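Local coordinates for microtubule-associated protein 1 light chain 3 (Plasmodium falciparum, PDB 4EOY) that is the parasite's Atg8, a ubiquitin-fold protein that binds a peptide of its partner Atg3 and probably acts in the Atg8 lipid-conjugation pathway, at residues T87-P97 against L117-L127; V54-K64 against P97-L106. The protein carries 3 engineered substitutions. All coordinates share one frame; numbering follows the deposited sequence.

Contact 1: T87-P97 against L117-L127; sequences TIYLFVNNIVP and LYMEYSSESSL. Engineered in segment 117-127: Ser123 (natural residue Cys), Ser126 (natural residue Cys). With ACT (acetate ion), chain H.
Ile88 meets strand 117-122 near its C-terminal end, where its CG2 branch rests against Tyr121 CB at 3.8 Å. Tyr89 pairs with Ser122 through two backbone hydrogen bonds, Tyr89 N to Ser122 O at 2.8 Å and Ser122 N to Tyr89 O at 2.9 Å. Ser122 OG accepts from Glu124 N in an ST turn, consistent with the chain turning there; Ser123 and Ser126 in the tail that follows are engineered. With CG anti to the carbonyl carbon (chi1 -63°), the Tyr89 ring reaches this tail: Ser125 CB lies over one face in a CH-pi contact, 3.8 Å from the ring centroid, while Ser123 O meets the ring edge in its plane. Leu90, on the other face of the sheet, sets CD2 against Tyr121 CB, and its N-H turns outward to an acetate ion. Phe91 forms the second hydrogen-bonded pair, with Glu120, the bond from Phe91 N to Glu120 O spanning 2.7 Å with its hydrogen angle bent to 144°. The Phe91 ring points its CZ edge at the tail; Ser125 O lies 3.4 Å from CZ near the ring plane, and Leu127 CA sits over a face. Val92 begins a type I' turn that ends at Ile95 and carries Asn93 and Asn94. Here water takes over from direct bonding: one molecule joins Asn93 OD1 to Tyr118 N, and another accepts from Asn94 N and donates to Glu120 OE1 at 2.7 Å. Pro97 returns to the strand with CG against Met119 CE. This edge strand of the ubiquitin fold is thus held by backbone bonds that do not depend on side-chain identity, whereas polar groups of turn 92-95 are satisfied through two waters.

Contact 2: V54-K64 against P97-L106; sequences VPMNMLVGEFK and PKTGLLMQDL
Val60 and Met103 form the tightly packed part of the contact. Val60 directs CG1, anti to its own backbone N (chi1 172°), at Pro97 CB 3.5 Å away, and its CG2 meets Leu106 CD1 tip to tip, also at 3.5 Å. Met103 bends at both chi2 and chi3, which folds its thioether back beside Phe63: SD lies 3.8 Å from Phe63 CD2, an oblique Met-aromatic contact, and CG packs on Val54 CG1. Backbone bonds run through this buried part. Met103 N donates to Met58 O, and Val60 N reaches Leu101 O at 2.9 Å with an angle of 168° at the hydrogen, so the first turns of helices 60-72 and 103-110 each offer an N-H to the loop that leads into the other.

A close polar grip follows at the Thr99 end. Thr99 CG2 packs on Gly61 CA, next to the bond from Gly61 N to Thr99 O. Lys64, bent at chi3, brings NZ to Thr99 OG1 at 2.7 Å and to Pro97 O at 3.0 Å; two oxygens of the loop thus hold one ammonium group. The solvent side around Leu102 is looser. Gln104 N reaches Met56 O over a longer 3.2 Å, while the side-chain NE2 of Gln104 turns to Glu108. Leu102 lies alongside Asn57, and its CD2 approaches Leu59 CD2 no nearer than 4.1 Å. The contact joins the starts of two helices of the ubiquitin fold beside the bound Atg3 peptide, which packs on Val54, Pro55, Met58 and Glu62; Met119 and Leu117 of strand 117-122 lie behind Phe63 and Met103, and strand 31-38 beside Val54.

Both contacts use the same four-stranded sheet and share Pro97, where the chain passes from the type I' turn 92-95 of contact 1 into the loop of contact 2. Contact 1 joins two neighbouring strands by antiparallel pairing from Tyr89 to Phe91; it is buried at Phe91, Val92 and Met119 and exposed at the turn and tail. Contact 2 joins two helix starts through scattered backbone bonds and a lysine grip; Val60, Phe63, Met103, Leu106 and Pro97 form its buried nonpolar centre, with Asn57, Leu59 and Thr99 exposed. They meet in the interior, where Leu117 packs on Met103 and Leu106, and Met119 on Phe63; Leu90 also touches Lys64. Peptide binding engages 54-64.

Contact 1: T87-P97 against L117-L127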
loop_
_atom_site.group_PDB
_atom_site.type_symbol
_atom_site.label_atom_id
_atom_site.label_comp_id
_atom_site.label_asym_id
_atom_site.label_seq_id
_atom_site.Cartn_x
_atom_site.Cartn_y
_atom_site.Cartn_z
ATOM N N THR A 87 9.937 13.737 3.124
ATOM C CA THR A 87 8.941 13.532 4.177
ATOM C C THR A 87 7.640 13.008 3.554
ATOM O O THR A 87 7.131 13.581 2.592
ATOM C CB THR A 87 8.688 14.825 5.010
ATOM O OG1 THR A 87 7.597 14.616 5.913
ATOM C CG2 THR A 87 8.336 16.005 4.135
ATOM N N ILE A 88 7.134 11.897 4.096
ATOM C CA ILE A 88 5.884 11.283 3.641
ATOM C C ILE A 88 4.915 11.116 4.811
ATOM O O ILE A 88 5.321 10.791 5.916
ATOM C CB ILE A 88 6.130 9.897 3.016
ATOM C CG1 ILE A 88 7.109 10.008 1.841
ATOM C CG2 ILE A 88 4.819 9.270 2.556
ATOM C CD1 ILE A 88 7.520 8.665 1.264
ATOM N N TYR A 89 3.636 11.358 4.555
ATOM C CA TYR A 89 2.587 11.039 5.511
ATOM C C TYR A 89 1.676 9.982 4.922
ATOM O O TYR A 89 1.231 10.114 3.773
ATOM C CB TYR A 89 1.770 12.282 5.829
ATOM C CG TYR A 89 2.572 13.368 6.495
ATOM C CD1 TYR A 89 2.737 13.398 7.867
ATOM C CD2 TYR A 89 3.170 14.374 5.738
ATOM C CE1 TYR A 89 3.465 14.411 8.475
ATOM C CE2 TYR A 89 3.901 15.381 6.331
ATOM C CZ TYR A 89 4.045 15.401 7.694
ATOM O OH TYR A 89 4.769 16.413 8.280
ATOM N N LEU A 90 1.415 8.936 5.705
ATOM C CA LEU A 90 0.601 7.799 5.261
ATOM C C LEU A 90 -0.803 7.785 5.884
ATOM O O LEU A 90 -0.992 8.153 7.058
ATOM C CB LEU A 90 1.312 6.495 5.598
ATOM C CG LEU A 90 2.656 6.286 4.881
ATOM C CD1 LEU A 90 3.349 5.033 5.407
ATOM C CD2 LEU A 90 2.457 6.206 3.371
ATOM N N PHE A 91 -1.775 7.330 5.101
ATOM C CA PHE A 91 -3.170 7.350 5.516
ATOM C C PHE A 91 -3.926 6.085 5.170
ATOM O O PHE A 91 -3.786 5.549 4.076
ATOM C CB PHE A 91 -3.878 8.536 4.870
ATOM C CG PHE A 91 -3.289 9.860 5.251
ATOM C CD1 PHE A 91 -2.182 10.360 4.583
ATOM C CD2 PHE A 91 -3.833 10.600 6.297
ATOM C CE1 PHE A 91 -1.629 11.572 4.937
ATOM C CE2 PHE A 91 -3.286 11.817 6.660
ATOM C CZ PHE A 91 -2.185 12.303 5.987
ATOM N N VAL A 92 -4.740 5.613 6.107
ATOM C CA VAL A 92 -5.698 4.574 5.799
ATOM C C VAL A 92 -7.134 5.096 6.011
ATOM O O VAL A 92 -7.491 5.565 7.108
ATOM C CB VAL A 92 -5.442 3.317 6.630
ATOM C CG1 VAL A 92 -5.527 3.614 8.121
ATOM C CG2 VAL A 92 -6.413 2.252 6.187
ATOM N N ASN A 93 -7.944 5.047 4.954
ATOM C CA ASN A 93 -9.297 5.613 5.026
ATOM C C ASN A 93 -9.287 7.001 5.710
ATOM O O ASN A 93 -9.983 7.221 6.704
ATOM C CB ASN A 93 -10.249 4.648 5.744
ATOM C CG ASN A 93 -10.505 3.381 4.944
ATOM O OD1 ASN A 93 -9.788 3.074 3.982
ATOM N ND2 ASN A 93 -11.532 2.632 5.339
ATOM N N ASN A 94 -8.433 7.878 5.173
ATOM C CA ASN A 94 -8.242 9.272 5.606
ATOM C C ASN A 94 -7.633 9.512 6.976
ATOM O O ASN A 94 -7.374 10.657 7.313
ATOM C CB ASN A 94 -9.531 10.085 5.420
ATOM C CG ASN A 94 -10.001 10.095 3.965
ATOM O OD1 ASN A 94 -9.207 9.883 3.047
ATOM N ND2 ASN A 94 -11.284 10.335 3.752
ATOM N N ILE A 95 -7.366 8.454 7.749
ATOM C CA ILE A 95 -6.759 8.602 9.081
ATOM C C ILE A 95 -5.353 8.034 9.167
ATOM O O ILE A 95 -4.939 7.250 8.325
ATOM C CB ILE A 95 -7.618 7.975 10.209
ATOM C CG1 ILE A 95 -7.808 6.473 10.012
ATOM C CG2 ILE A 95 -8.973 8.658 10.292
ATOM C CD1 ILE A 95 -8.198 5.754 11.275
ATOM N N VAL A 96 -4.619 8.444 10.198
ATOM C CA VAL A 96 -3.244 8.014 10.371
ATOM C C VAL A 96 -3.217 6.560 10.844
ATOM O O VAL A 96 -3.834 6.222 11.851
ATOM C CB VAL A 96 -2.489 8.901 11.382
ATOM C CG1 VAL A 96 -1.080 8.349 11.607
ATOM C CG2 VAL A 96 -2.448 10.351 10.894
ATOM N N PRO A 97 -2.502 5.685 10.121
ATOM C CA PRO A 97 -2.409 4.321 10.619
ATOM C C PRO A 97 -1.769 4.283 12.007
ATOM O O PRO A 97 -0.730 4.925 12.217
ATOM C CB PRO A 97 -1.510 3.623 9.593
ATOM C CG PRO A 97 -1.485 4.518 8.400
ATOM C CD PRO A 97 -1.669 5.901 8.932
ATOM N N LEU A 117 -7.126 -3.513 0.947
ATOM C CA LEU A 117 -6.839 -2.451 1.880
ATOM C C LEU A 117 -6.188 -1.301 1.112
ATOM O O LEU A 117 -5.055 -1.419 0.614
ATOM C CB LEU A 117 -5.929 -2.920 2.997
ATOM C CG LEU A 117 -5.671 -1.879 4.098
ATOM C CD1 LEU A 117 -6.977 -1.587 4.804
ATOM C CD2 LEU A 117 -4.583 -2.360 5.053
ATOM N N TYR A 118 -6.903 -0.183 1.021
ATOM C CA TYR A 118 -6.403 0.985 0.302
ATOM C C TYR A 118 -5.708 1.910 1.264
ATOM O O TYR A 118 -6.250 2.253 2.333
ATOM C CB TYR A 118 -7.544 1.723 -0.382
ATOM C CG TYR A 118 -8.057 1.037 -1.633
ATOM C CD1 TYR A 118 -9.056 0.085 -1.561
ATOM C CD2 TYR A 118 -7.542 1.352 -2.881
ATOM C CE1 TYR A 118 -9.521 -0.545 -2.695
ATOM C CE2 TYR A 118 -8.012 0.733 -4.022
ATOM C CZ TYR A 118 -8.997 -0.224 -3.918
ATOM O OH TYR A 118 -9.446 -0.846 -5.072
ATOM N N MET A 119 -4.482 2.260 0.927
ATOM C CA MET A 119 -3.687 3.180 1.735
ATOM C C MET A 119 -3.130 4.289 0.853
ATOM O O MET A 119 -2.856 4.084 -0.340
ATOM C CB MET A 119 -2.555 2.426 2.428
ATOM C CG MET A 119 -3.055 1.446 3.483
ATOM S SD MET A 119 -1.662 0.766 4.379
ATOM C CE MET A 119 -1.120 2.173 5.360
ATOM N N GLU A 120 -2.984 5.479 1.414
ATOM C CA GLU A 120 -2.613 6.632 0.596
ATOM C C GLU A 120 -1.464 7.378 1.188
ATOM O O GLU A 120 -1.298 7.393 2.397
ATOM C CB GLU A 120 -3.811 7.578 0.453
ATOM C CG GLU A 120 -4.986 6.968 -0.299
ATOM C CD GLU A 120 -6.152 7.911 -0.425
ATOM O OE1 GLU A 120 -6.534 8.497 0.607
ATOM O OE2 GLU A 120 -6.693 8.061 -1.550
ATOM N N TYR A 121 -0.649 7.988 0.335
ATOM C CA TYR A 121 0.447 8.804 0.813
ATOM C C TYR A 121 0.282 10.221 0.309
ATOM O O TYR A 121 -0.247 10.462 -0.786
ATOM C CB TYR A 121 1.823 8.238 0.441
ATOM C CG TYR A 121 2.135 8.054 -1.042
ATOM C CD1 TYR A 121 2.725 9.059 -1.787
ATOM C CD2 TYR A 121 1.920 6.840 -1.664
ATOM C CE1 TYR A 121 3.051 8.875 -3.115
ATOM C CE2 TYR A 121 2.232 6.648 -3.002
ATOM C CZ TYR A 121 2.787 7.676 -3.725
ATOM O OH TYR A 121 3.097 7.457 -5.051
ATOM N N SER A 122 0.717 11.143 1.162
ATOM C CA SER A 122 0.666 12.543 0.902
ATOM C C SER A 122 1.936 13.208 1.412
ATOM O O SER A 122 2.590 12.690 2.307
ATOM C CB SER A 122 -0.532 13.151 1.604
ATOM O OG SER A 122 -0.623 14.521 1.270
ATOM N N SER A 123 2.273 14.350 0.831
ATOM C CA SER A 123 3.364 15.191 1.359
ATOM C C SER A 123 2.901 16.048 2.552
ATOM O O SER A 123 3.731 16.610 3.268
ATOM C CB SER A 123 3.913 16.101 0.263
ATOM O OG SER A 123 2.894 16.947 -0.259
ATOM N N GLU A 124 1.584 16.135 2.758
ATOM C CA GLU A 124 0.996 16.918 3.855
ATOM C C GLU A 124 0.286 16.007 4.842
ATOM O O GLU A 124 -0.213 14.929 4.487
ATOM C CB GLU A 124 -0.005 17.944 3.306
ATOM C CG GLU A 124 0.590 18.956 2.329
ATOM C CD GLU A 124 -0.416 19.994 1.834
ATOM O OE1 GLU A 124 -1.555 20.028 2.352
ATOM O OE2 GLU A 124 -0.077 20.788 0.920
ATOM N N SER A 125 0.209 16.459 6.082
ATOM C CA SER A 125 -0.337 15.650 7.160
ATOM C C SER A 125 -1.856 15.632 7.228
ATOM O O SER A 125 -2.404 14.978 8.109
ATOM C CB SER A 125 0.213 16.151 8.496
ATOM O OG SER A 125 -0.105 17.515 8.682
ATOM N N SER A 126 -2.551 16.317 6.320
ATOM C CA SER A 126 -3.993 16.531 6.508
ATOM C C SER A 126 -4.882 15.348 6.108
ATOM O O SER A 126 -5.474 14.709 6.976
ATOM C CB SER A 126 -4.462 17.798 5.793
ATOM O OG SER A 126 -5.837 18.033 6.058
ATOM N N LEU A 127 -4.997 15.059 4.812
ATOM C CA LEU A 127 -5.997 14.080 4.354
ATOM C C LEU A 127 -5.625 13.262 3.101
ATOM O O LEU A 127 -6.233 12.221 2.853
ATOM C CB LEU A 127 -7.361 14.770 4.167
ATOM C CG LEU A 127 -7.625 15.801 3.060
ATOM C CD1 LEU A 127 -9.083 16.233 3.152
ATOM C CD2 LEU A 127 -6.707 17.017 3.132
HETATM C C ACT H . 3.043 8.685 9.462
HETATM O O ACT H . 2.201 8.167 8.695
HETATM O OXT ACT H . 3.013 9.907 9.746
HETATM C CH3 ACT H . 4.109 7.818 10.066
HETATM O O HOH W 1 -9.456 0.386 2.118
HETATM O O HOH W 2 -6.568 7.213 3.030
#

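Contact 2: V54-K64 against P97-L106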
loop_
_atom_site.group_PDB
_atom_site.type_symbol
_atom_site.label_atom_id
_atom_site.label_comp_id
_atom_site.label_asym_id
_atom_site.label_seq_id
_atom_site.Cartn_x
_atom_site.Cartn_y
_atom_site.Cartn_z
ATOM N N VAL A 54 0.941 -8.293 2.223
ATOM C CA VAL A 54 1.629 -8.025 3.492
ATOM C C VAL A 54 1.322 -9.091 4.550
ATOM O O VAL A 54 0.163 -9.435 4.767
ATOM C CB VAL A 54 1.193 -6.667 4.042
ATOM C CG1 VAL A 54 1.931 -6.335 5.332
ATOM C CG2 VAL A 54 1.430 -5.589 2.995
ATOM N N PRO A 55 2.356 -9.612 5.225
ATOM C CA PRO A 55 2.105 -10.613 6.258
ATOM C C PRO A 55 1.142 -10.088 7.315
ATOM O O PRO A 55 1.270 -8.937 7.745
ATOM C CB PRO A 55 3.487 -10.850 6.873
ATOM C CG PRO A 55 4.445 -10.413 5.840
ATOM C CD PRO A 55 3.784 -9.284 5.122
ATOM N N MET A 56 0.191 -10.922 7.718
ATOM C CA MET A 56 -0.853 -10.492 8.650
ATOM C C MET A 56 -0.321 -9.989 10.005
ATOM O O MET A 56 -0.880 -9.050 10.572
ATOM C CB MET A 56 -1.865 -11.613 8.864
ATOM C CG MET A 56 -1.318 -12.833 9.585
ATOM S SD MET A 56 -2.619 -14.014 9.948
ATOM C CE MET A 56 -1.759 -15.143 11.050
ATOM N N ASN A 57 0.740 -10.618 10.522
ATOM C CA ASN A 57 1.343 -10.248 11.814
ATOM C C ASN A 57 2.386 -9.127 11.765
ATOM O O ASN A 57 2.918 -8.724 12.800
ATOM C CB ASN A 57 1.906 -11.476 12.536
ATOM C CG ASN A 57 0.857 -12.223 13.344
ATOM O OD1 ASN A 57 -0.148 -11.655 13.778
ATOM N ND2 ASN A 57 1.100 -13.493 13.577
ATOM N N MET A 58 2.650 -8.594 10.575
ATOM C CA MET A 58 3.523 -7.425 10.450
ATOM C C MET A 58 2.909 -6.208 11.147
ATOM O O MET A 58 1.739 -5.884 10.934
ATOM C CB MET A 58 3.779 -7.067 8.983
ATOM C CG MET A 58 4.540 -5.765 8.779
ATOM S SD MET A 58 5.193 -5.545 7.098
ATOM C CE MET A 58 6.612 -6.662 7.184
ATOM N N LEU A 59 3.718 -5.512 11.933
ATOM C CA LEU A 59 3.258 -4.308 12.611
ATOM C C LEU A 59 3.082 -3.160 11.628
ATOM O O LEU A 59 3.824 -3.035 10.656
ATOM C CB LEU A 59 4.238 -3.895 13.711
ATOM C CG LEU A 59 4.305 -4.853 14.889
ATOM C CD1 LEU A 59 5.523 -4.548 15.747
ATOM C CD2 LEU A 59 3.013 -4.771 15.693
ATOM N N VAL A 60 2.093 -2.315 11.892
ATOM C CA VAL A 60 1.822 -1.172 11.027
ATOM C C VAL A 60 3.075 -0.303 10.952
ATOM O O VAL A 60 3.500 0.076 9.867
ATOM C CB VAL A 60 0.593 -0.364 11.505
ATOM C CG1 VAL A 60 0.425 0.923 10.721
ATOM C CG2 VAL A 60 -0.668 -1.196 11.377
ATOM N N GLY A 61 3.676 -0.017 12.105
ATOM C CA GLY A 61 4.913 0.759 12.155
ATOM C C GLY A 61 6.024 0.199 11.276
ATOM O O GLY A 61 6.792 0.948 10.685
ATOM N N GLU A 62 6.106 -1.120 11.195
ATOM C CA GLU A 62 7.109 -1.770 10.359
ATOM C C GLU A 62 6.766 -1.584 8.885
ATOM O O GLU A 62 7.632 -1.247 8.080
ATOM C CB GLU A 62 7.215 -3.260 10.704
ATOM C CG GLU A 62 7.701 -3.538 12.118
ATOM C CD GLU A 62 7.547 -4.996 12.543
ATOM O OE1 GLU A 62 6.667 -5.704 12.001
ATOM O OE2 GLU A 62 8.299 -5.435 13.446
ATOM N N PHE A 63 5.501 -1.796 8.533
ATOM C CA PHE A 63 5.073 -1.643 7.141
ATOM C C PHE A 63 5.206 -0.196 6.653
ATOM O O PHE A 63 5.595 0.047 5.479
ATOM C CB PHE A 63 3.645 -2.113 6.946
ATOM C CG PHE A 63 3.165 -1.974 5.534
ATOM C CD1 PHE A 63 3.779 -2.685 4.514
ATOM C CD2 PHE A 63 2.129 -1.098 5.214
ATOM C CE1 PHE A 63 3.349 -2.560 3.206
ATOM C CE2 PHE A 63 1.702 -0.967 3.910
ATOM C CZ PHE A 63 2.301 -1.701 2.907
ATOM N N LYS A 64 4.891 0.741 7.552
ATOM C CA LYS A 64 5.120 2.168 7.319
ATOM C C LYS A 64 6.593 2.485 7.021
ATOM O O LYS A 64 6.883 3.290 6.146
ATOM C CB LYS A 64 4.643 3.013 8.517
ATOM C CG LYS A 64 3.125 3.136 8.630
ATOM C CD LYS A 64 2.669 4.347 9.447
ATOM C CE LYS A 64 2.911 4.179 10.936
ATOM N NZ LYS A 64 2.179 5.213 11.727
ATOM N N PRO A 97 -2.502 5.685 10.121
ATOM C CA PRO A 97 -2.409 4.321 10.619
ATOM C C PRO A 97 -1.769 4.283 12.007
ATOM O O PRO A 97 -0.730 4.925 12.217
ATOM C CB PRO A 97 -1.510 3.623 9.593
ATOM C CG PRO A 97 -1.485 4.518 8.400
ATOM C CD PRO A 97 -1.669 5.901 8.932
ATOM N N LYS A 98 -2.398 3.543 12.929
ATOM C CA LYS A 98 -1.944 3.435 14.322
ATOM C C LYS A 98 -0.718 2.514 14.394
ATOM O O LYS A 98 -0.794 1.342 14.010
ATOM C CB LYS A 98 -3.077 2.881 15.196
ATOM C CG LYS A 98 -3.166 3.475 16.588
ATOM C CD LYS A 98 -4.618 3.570 17.020
ATOM C CE LYS A 98 -4.749 3.909 18.493
ATOM N NZ LYS A 98 -6.121 4.383 18.824
ATOM N N THR A 99 0.400 3.043 14.881
ATOM C CA THR A 99 1.687 2.370 14.731
ATOM C C THR A 99 1.747 1.027 15.460
ATOM O O THR A 99 2.353 0.079 14.949
ATOM C CB THR A 99 2.850 3.284 15.161
ATOM O OG1 THR A 99 3.011 4.328 14.187
ATOM C CG2 THR A 99 4.166 2.514 15.263
ATOM N N GLY A 100 1.093 0.934 16.620
ATOM C CA GLY A 100 1.183 -0.258 17.471
ATOM C C GLY A 100 0.186 -1.377 17.198
ATOM O O GLY A 100 -0.033 -2.221 18.055
ATOM N N LEU A 101 -0.404 -1.392 16.007
ATOM C CA LEU A 101 -1.394 -2.397 15.616
ATOM C C LEU A 101 -0.767 -3.373 14.625
ATOM O O LEU A 101 0.313 -3.111 14.086
ATOM C CB LEU A 101 -2.612 -1.733 14.963
ATOM C CG LEU A 101 -3.549 -0.896 15.851
ATOM C CD1 LEU A 101 -4.675 -0.265 15.031
ATOM C CD2 LEU A 101 -4.122 -1.725 16.989
ATOM N N LEU A 102 -1.452 -4.496 14.409
ATOM C CA LEU A 102 -1.107 -5.454 13.356
ATOM C C LEU A 102 -1.726 -5.015 12.040
ATOM O O LEU A 102 -2.757 -4.352 12.017
ATOM C CB LEU A 102 -1.633 -6.855 13.693
ATOM C CG LEU A 102 -1.138 -7.568 14.942
ATOM C CD1 LEU A 102 -1.842 -8.912 15.024
ATOM C CD2 LEU A 102 0.371 -7.757 14.959
ATOM N N MET A 103 -1.108 -5.406 10.932
ATOM C CA MET A 103 -1.658 -5.104 9.608
ATOM C C MET A 103 -2.965 -5.839 9.358
ATOM O O MET A 103 -3.767 -5.421 8.525
ATOM C CB MET A 103 -0.651 -5.443 8.487
ATOM C CG MET A 103 0.439 -4.390 8.258
ATOM S SD MET A 103 -0.199 -2.772 7.744
ATOM C CE MET A 103 -1.111 -3.140 6.255
ATOM N N GLN A 104 -3.200 -6.936 10.075
ATOM C CA GLN A 104 -4.489 -7.601 9.995
ATOM C C GLN A 104 -5.595 -6.698 10.542
ATOM O O GLN A 104 -6.703 -6.697 10.013
ATOM C CB GLN A 104 -4.472 -8.918 10.766
ATOM C CG GLN A 104 -5.776 -9.709 10.690
ATOM C CD GLN A 104 -6.076 -10.230 9.293
ATOM O OE1 GLN A 104 -5.161 -10.414 8.469
ATOM N NE2 GLN A 104 -7.355 -10.493 9.017
ATOM N N ASP A 105 -5.296 -5.956 11.609
ATOM C CA ASP A 105 -6.282 -5.116 12.261
ATOM C C ASP A 105 -6.764 -4.044 11.289
ATOM O O ASP A 105 -7.967 -3.884 11.070
ATOM C CB ASP A 105 -5.704 -4.518 13.537
ATOM C CG ASP A 105 -5.565 -5.542 14.632
ATOM O OD1 ASP A 105 -6.526 -6.354 14.809
ATOM O OD2 ASP A 105 -4.512 -5.537 15.320
ATOM N N LEU A 106 -5.814 -3.368 10.655
ATOM C CA LEU A 106 -6.129 -2.414 9.609
ATOM C C LEU A 106 -7.025 -3.055 8.570
ATOM O O LEU A 106 -8.008 -2.441 8.134
ATOM C CB LEU A 106 -4.853 -1.879 8.946
ATOM C CG LEU A 106 -4.374 -0.527 9.457
ATOM C CD1 LEU A 106 -4.096 -0.592 10.941
ATOM C CD2 LEU A 106 -3.154 -0.031 8.677
#